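Local coordinates for type 2A phosphatase-associated protein 42 (Saccharomyces cerevisiae, PDB 2V0P) that inhibits the PP2A-like phosphatase SIT4, associates with PP2A catalytic subunits and takes part in negative regulation of TOR signalling, at residues 76-87 and 103-114. Residues are numbered along the deposited sequence; the frame is centred on the assembly and turned at random.
Sequences DYYLGLLISRRQ and YLKKSVESFINF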
# COMPACT_ATOMS: atom_id res chain seq x y z
N ASP A 76 19.31 6.27 18.40
CA ASP A 76 18.93 5.74 17.10
C ASP A 76 17.42 5.82 16.82
O ASP A 76 17.04 5.96 15.64
CB ASP A 76 19.42 4.34 16.94
CG ASP A 76 20.91 4.25 16.96
OD1 ASP A 76 21.53 5.02 16.20
OD2 ASP A 76 21.43 3.42 17.74
N TYR A 77 16.57 5.72 17.87
CA TYR A 77 15.17 5.86 17.69
C TYR A 77 14.87 7.27 17.12
O TYR A 77 14.13 7.41 16.16
CB TYR A 77 14.38 5.62 18.96
CG TYR A 77 12.91 5.96 18.95
CD1 TYR A 77 11.94 5.16 18.23
CD2 TYR A 77 12.43 7.05 19.66
CE1 TYR A 77 10.60 5.50 18.27
CE2 TYR A 77 11.11 7.33 19.68
CZ TYR A 77 10.20 6.51 18.94
OH TYR A 77 8.92 6.81 18.97
N TYR A 78 15.48 8.29 17.74
CA TYR A 78 15.20 9.63 17.40
C TYR A 78 15.79 9.94 15.96
O TYR A 78 15.21 10.70 15.24
CB TYR A 78 15.75 10.58 18.50
CG TYR A 78 14.75 10.75 19.61
CD1 TYR A 78 14.91 10.12 20.81
CD2 TYR A 78 13.59 11.48 19.40
CE1 TYR A 78 14.00 10.26 21.80
CE2 TYR A 78 12.64 11.61 20.39
CZ TYR A 78 12.86 10.99 21.59
OH TYR A 78 11.95 11.12 22.60
N LEU A 79 16.91 9.35 15.61
CA LEU A 79 17.46 9.47 14.28
C LEU A 79 16.46 8.85 13.28
O LEU A 79 16.17 9.45 12.27
CB LEU A 79 18.85 8.84 14.18
CG LEU A 79 20.13 9.54 14.74
CD1 LEU A 79 21.24 8.63 14.53
CD2 LEU A 79 20.44 10.85 14.10
N GLY A 80 15.92 7.68 13.60
CA GLY A 80 14.82 7.08 12.82
C GLY A 80 13.68 8.02 12.51
O GLY A 80 13.30 8.17 11.36
N LEU A 81 13.16 8.64 13.53
CA LEU A 81 12.08 9.55 13.45
C LEU A 81 12.42 10.83 12.62
O LEU A 81 11.62 11.31 11.80
CB LEU A 81 11.63 9.93 14.82
CG LEU A 81 10.96 8.93 15.73
CD1 LEU A 81 10.70 9.63 17.01
CD2 LEU A 81 9.66 8.41 15.08
N LEU A 82 13.61 11.37 12.84
CA LEU A 82 13.98 12.60 12.15
C LEU A 82 14.27 12.36 10.68
O LEU A 82 13.81 13.12 9.88
CB LEU A 82 15.21 13.24 12.82
CG LEU A 82 15.00 13.66 14.28
CD1 LEU A 82 16.38 13.81 14.90
CD2 LEU A 82 14.34 14.90 14.39
N ILE A 83 15.06 11.34 10.37
CA ILE A 83 15.43 11.02 9.03
C ILE A 83 14.19 10.69 8.15
O ILE A 83 14.12 11.10 7.04
CB ILE A 83 16.44 9.88 8.98
CG1 ILE A 83 17.74 10.30 9.70
CG2 ILE A 83 16.80 9.55 7.50
CD1 ILE A 83 18.70 9.31 9.76
N SER A 84 13.21 9.98 8.68
CA SER A 84 12.06 9.63 7.83
C SER A 84 11.32 10.87 7.31
O SER A 84 10.54 10.79 6.36
CB SER A 84 11.11 8.71 8.60
OG SER A 84 10.49 9.42 9.62
N ARG A 85 11.64 12.03 7.91
CA ARG A 85 10.95 13.25 7.65
C ARG A 85 11.68 14.20 6.62
O ARG A 85 11.12 15.18 6.22
CB ARG A 85 10.67 13.99 8.96
CG ARG A 85 9.49 13.55 9.74
CD ARG A 85 9.57 13.95 11.20
NE ARG A 85 8.32 13.61 11.89
CZ ARG A 85 8.00 12.40 12.32
NH1 ARG A 85 8.85 11.39 12.20
NH2 ARG A 85 6.82 12.19 12.87
N ARG A 86 12.90 13.85 6.26
CA ARG A 86 13.71 14.57 5.30
C ARG A 86 13.10 14.47 3.91
O ARG A 86 12.54 13.47 3.56
CB ARG A 86 15.13 13.99 5.31
CG ARG A 86 15.90 14.38 6.57
CD ARG A 86 16.43 15.83 6.44
NE ARG A 86 17.57 15.96 5.55
CZ ARG A 86 17.73 16.96 4.67
NH1 ARG A 86 16.81 17.91 4.54
NH2 ARG A 86 18.82 17.00 3.90
N GLN A 87 13.22 15.55 3.15
CA GLN A 87 12.82 15.58 1.76
C GLN A 87 13.82 16.42 0.97
O GLN A 87 14.38 17.42 1.47
CB GLN A 87 11.45 16.24 1.59
CG GLN A 87 10.37 15.62 2.31
CD GLN A 87 9.04 16.22 1.95
OE1 GLN A 87 8.90 16.97 0.96
NE2 GLN A 87 8.03 15.86 2.72
N TYR A 103 16.45 8.41 2.33
CA TYR A 103 15.92 8.75 3.61
C TYR A 103 15.13 7.62 4.30
O TYR A 103 15.39 7.32 5.49
CB TYR A 103 15.10 10.04 3.58
CG TYR A 103 15.93 11.25 3.13
CD1 TYR A 103 17.27 11.39 3.50
CD2 TYR A 103 15.38 12.21 2.29
CE1 TYR A 103 18.03 12.53 3.08
CE2 TYR A 103 16.13 13.31 1.85
CZ TYR A 103 17.42 13.46 2.22
OH TYR A 103 18.11 14.58 1.74
N LEU A 104 14.24 6.95 3.57
CA LEU A 104 13.39 5.94 4.20
C LEU A 104 14.22 4.75 4.58
O LEU A 104 13.95 4.16 5.59
CB LEU A 104 12.15 5.54 3.37
CG LEU A 104 11.18 6.68 3.12
CD1 LEU A 104 10.12 6.31 2.04
CD2 LEU A 104 10.57 7.24 4.35
N LYS A 105 15.18 4.42 3.74
CA LYS A 105 16.14 3.35 3.97
C LYS A 105 16.97 3.63 5.24
O LYS A 105 17.06 2.80 6.16
CB LYS A 105 17.08 3.25 2.76
CG LYS A 105 18.04 2.12 2.83
CD LYS A 105 18.61 1.79 1.46
CE LYS A 105 19.01 0.31 1.35
NZ LYS A 105 17.82 -0.62 1.40
N LYS A 106 17.52 4.82 5.27
CA LYS A 106 18.32 5.29 6.43
C LYS A 106 17.50 5.38 7.73
O LYS A 106 18.00 4.99 8.76
CB LYS A 106 18.96 6.64 6.11
CG LYS A 106 20.02 6.58 5.05
CD LYS A 106 21.11 5.56 5.38
CE LYS A 106 22.43 5.98 4.74
NZ LYS A 106 23.34 4.82 4.51
N SER A 107 16.28 5.90 7.68
CA SER A 107 15.36 5.86 8.80
C SER A 107 15.18 4.43 9.36
O SER A 107 15.42 4.21 10.54
CB SER A 107 14.01 6.45 8.40
OG SER A 107 13.06 6.22 9.42
N VAL A 108 14.77 3.48 8.50
CA VAL A 108 14.67 2.09 8.84
C VAL A 108 15.97 1.49 9.42
O VAL A 108 15.90 0.81 10.43
CB VAL A 108 14.05 1.24 7.71
CG1 VAL A 108 14.10 -0.23 8.04
CG2 VAL A 108 12.59 1.73 7.40
N GLU A 109 17.14 1.80 8.82
CA GLU A 109 18.38 1.34 9.37
C GLU A 109 18.54 1.84 10.83
O GLU A 109 18.88 1.03 11.67
CB GLU A 109 19.57 1.76 8.53
CG GLU A 109 20.83 1.05 8.84
CD GLU A 109 21.88 1.23 7.75
OE1 GLU A 109 21.48 1.46 6.57
OE2 GLU A 109 23.09 1.14 8.06
N SER A 110 18.31 3.12 11.08
CA SER A 110 18.41 3.67 12.41
C SER A 110 17.45 2.95 13.36
O SER A 110 17.82 2.61 14.48
CB SER A 110 18.15 5.17 12.47
OG SER A 110 19.22 5.88 11.98
N PHE A 111 16.22 2.77 12.92
CA PHE A 111 15.22 2.05 13.72
C PHE A 111 15.72 0.67 14.07
O PHE A 111 15.55 0.24 15.19
CB PHE A 111 13.85 2.02 12.99
CG PHE A 111 13.04 3.27 13.13
CD1 PHE A 111 12.73 3.77 14.39
CD2 PHE A 111 12.52 3.91 12.01
CE1 PHE A 111 12.00 4.92 14.55
CE2 PHE A 111 11.79 5.07 12.15
CZ PHE A 111 11.52 5.60 13.45
N ILE A 112 16.35 -0.03 13.13
CA ILE A 112 16.87 -1.37 13.38
C ILE A 112 18.11 -1.41 14.34
O ILE A 112 18.21 -2.25 15.22
CB ILE A 112 17.03 -2.16 12.06
CG1 ILE A 112 15.62 -2.29 11.39
CG2 ILE A 112 17.64 -3.50 12.30
CD1 ILE A 112 15.62 -3.06 10.10
N ASN A 113 19.01 -0.46 14.14
CA ASN A 113 20.08 -0.15 15.09
C ASN A 113 19.54 -0.03 16.53
O ASN A 113 20.02 -0.70 17.38
CB ASN A 113 20.78 1.15 14.65
CG ASN A 113 21.63 0.96 13.44
OD1 ASN A 113 21.83 -0.15 13.02
ND2 ASN A 113 22.18 2.06 12.89
N PHE A 114 18.49 0.77 16.74
CA PHE A 114 17.86 0.97 18.00
C PHE A 114 17.39 -0.38 18.63
O PHE A 114 17.72 -0.64 19.70
CB PHE A 114 16.74 1.96 17.88
CG PHE A 114 15.88 2.12 19.12
CD1 PHE A 114 16.43 2.52 20.36
CD2 PHE A 114 14.51 1.90 19.05
CE1 PHE A 114 15.65 2.66 21.48
CE2 PHE A 114 13.68 2.09 20.22
CZ PHE A 114 14.28 2.45 21.45
O HOH W 1 21.42 4.88 13.65
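The ring of F111 lies flat against G80, whose CA stands 3.7 Å from the ring centroid and 14° off its normal; lacking a side chain, glycine lets the phenyl face reach the backbone. Y77 CD1 and L81 CD2 sit in plane at the ring's edge. One turn earlier on its helix, S107 is small yet polar: OG, anti to the backbone N (chi1 171°), donates to G80 O at 2.8 Å. That carbonyl also accepts from S84 N, on its opposite face. I83 and S110 are knobs in holes: branched I83, among Y103, K106, S107 and S110, sets CG2 3.3 Å from Y103 O; short S110, among D76, L79, G80 and I83, brings CB within 3.5 Å of G80 N, so the backbones approach closely. A water joins D76 OD1, S110 OG and N113 ND2; K46 salt-bridges D76, and R138 donates to N113 OD1. CH-pi contacts mark either end, Y77 CB lying over the F114 ring and R86 CB over that of Y103. The axes of 76-83 and 103-114 run 7.5 Å apart, nearly antiparallel at 164°, and helices 75-83 and 93-120 form a close hairpin of the kind that builds TPR-like folds, here Tap42's N-terminal domain.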